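Local coordinates for Dye type peroxidase A (Streptomyces lividans 1326, PDB 6GZW) that is a haem peroxidase of the dye-decolourising family, using its iron porphyrin to oxidise dyes and related substrates with hydrogen peroxide, at the interface of chains A and B. Residues are numbered along the deposited sequence; one frame, centred on the assembly and turned at random. Chains: chain A/B, Dye type peroxidase A.

The interface of chains A and B. Residues chain A 75-76; chain B 164, 169, 173, 176, 250.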
# COMPACT_ATOMS: atom_id res chain seq x y z
N ARG A 75 6.99 -1.98 16.46
CA ARG A 75 7.39 -1.43 17.71
C ARG A 75 7.30 0.11 17.65
O ARG A 75 7.62 0.74 16.61
CB ARG A 75 8.80 -1.94 18.05
CG ARG A 75 9.27 -1.59 19.43
CD ARG A 75 10.56 -2.31 19.71
NE ARG A 75 10.98 -2.07 21.08
CZ ARG A 75 11.68 -2.91 21.83
NH1 ARG A 75 12.03 -4.13 21.39
NH2 ARG A 75 12.01 -2.54 23.07
N ASP A 76 6.82 0.66 18.78
CA ASP A 76 6.59 2.09 19.05
C ASP A 76 5.26 2.62 18.51
O ASP A 76 4.82 3.70 18.92
CB ASP A 76 7.73 2.99 18.58
CG ASP A 76 9.09 2.57 19.18
OD1 ASP A 76 9.20 2.39 20.43
OD2 ASP A 76 10.04 2.41 18.38
N ARG B 164 5.56 4.02 7.60
CA ARG B 164 4.76 4.43 8.76
C ARG B 164 3.95 5.69 8.41
O ARG B 164 4.42 6.56 7.67
CB ARG B 164 5.68 4.74 9.95
CG ARG B 164 5.00 5.34 11.16
CD ARG B 164 6.03 5.64 12.24
NE ARG B 164 6.58 4.42 12.79
CZ ARG B 164 7.72 4.36 13.49
NH1 ARG B 164 8.43 5.45 13.73
NH2 ARG B 164 8.15 3.19 13.92
N THR B 169 2.82 6.72 15.87
CA THR B 169 3.54 6.74 17.15
C THR B 169 3.09 7.94 18.02
O THR B 169 2.57 8.95 17.51
CB THR B 169 5.06 6.82 16.92
OG1 THR B 169 5.37 8.02 16.22
CG2 THR B 169 5.56 5.61 16.13
N MET B 173 9.09 9.95 15.47
CA MET B 173 10.40 9.33 15.65
C MET B 173 10.88 8.66 14.39
O MET B 173 10.13 8.46 13.44
CB MET B 173 10.42 8.37 16.84
CG MET B 173 9.44 7.23 16.81
SD MET B 173 9.05 6.58 18.45
CE MET B 173 10.67 5.96 18.94
N ARG B 176 10.92 2.62 11.01
CA ARG B 176 11.45 1.27 10.99
C ARG B 176 11.31 0.66 9.59
O ARG B 176 10.56 1.18 8.72
CB ARG B 176 10.79 0.37 12.04
CG ARG B 176 11.10 0.77 13.46
CD ARG B 176 10.49 -0.19 14.45
NE ARG B 176 10.81 0.27 15.81
CZ ARG B 176 11.84 -0.14 16.53
NH1 ARG B 176 12.63 -1.13 16.14
NH2 ARG B 176 12.06 0.42 17.71
N SER B 250 15.85 -2.07 19.78
CA SER B 250 14.91 -1.39 20.69
C SER B 250 14.77 0.10 20.38
O SER B 250 13.65 0.62 20.27
CB SER B 250 15.33 -1.58 22.16
OG SER B 250 16.59 -0.98 22.41
O HOH W 1 6.73 0.58 13.92
O HOH W 2 10.01 3.30 16.00
O HOH W 3 12.17 3.18 20.64
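Carboxylate oxygen OD2 of A:Asp76 is gripped by a guanidinium and by water. Its salt bridge to NH2 of B:Arg176 spans 2.9 Å and is nearly straight (168° at H); the acceptor lies in the guanidinium plane but is met on the syn side, 30° out of the carboxylate plane. NE of B:Arg176 adds only weak bonds to this oxygen and to the backbone O of A:Arg75. NH2 of B:Arg176 also donates to the backbone O of B:Ser250 at 3.0 Å, a bond within chain B that helps hold the guanidinium's rotation. Arginine suits this place because its flat guanidinium, with several N-H groups in one plane, serves carboxylate and carbonyl together. Water 3 joins OD1 of A:Asp76 to the same B:Ser250 carbonyl.

A:Arg75 holds CG anti to its own backbone N (chi1 -172°), and its extended chain crosses one face of the B:Arg176 guanidinium, CB lying 3.7 Å above that plane. Its own head reaches B:Ser250, whose CA sits over the centre of one face; the short serine side chain probably helps the guanidinium lie this close to the backbone. The flexible thioether of B:Met173 crosses the A:Asp76 side chain at about a right angle, CE against CG at 3.7 Å and SD beside CB.

B:Arg164 works through water: NH2 binds water 1, shared with the A:Arg75 carbonyl, and water 2, shared with OD2. Its positive charge probably helps stabilise the carboxylate.

These residues lie in loops: A:Arg75 and A:Asp76 between helix 43-61 and strand 83-89, B:Arg164, B:Met173 and B:Arg176 between strand 153-162 and helix 195-199, B:Ser250 after helix 238-245. The patch recurs across the two-fold axis of the deposited dimer, which may not be the biological assembly.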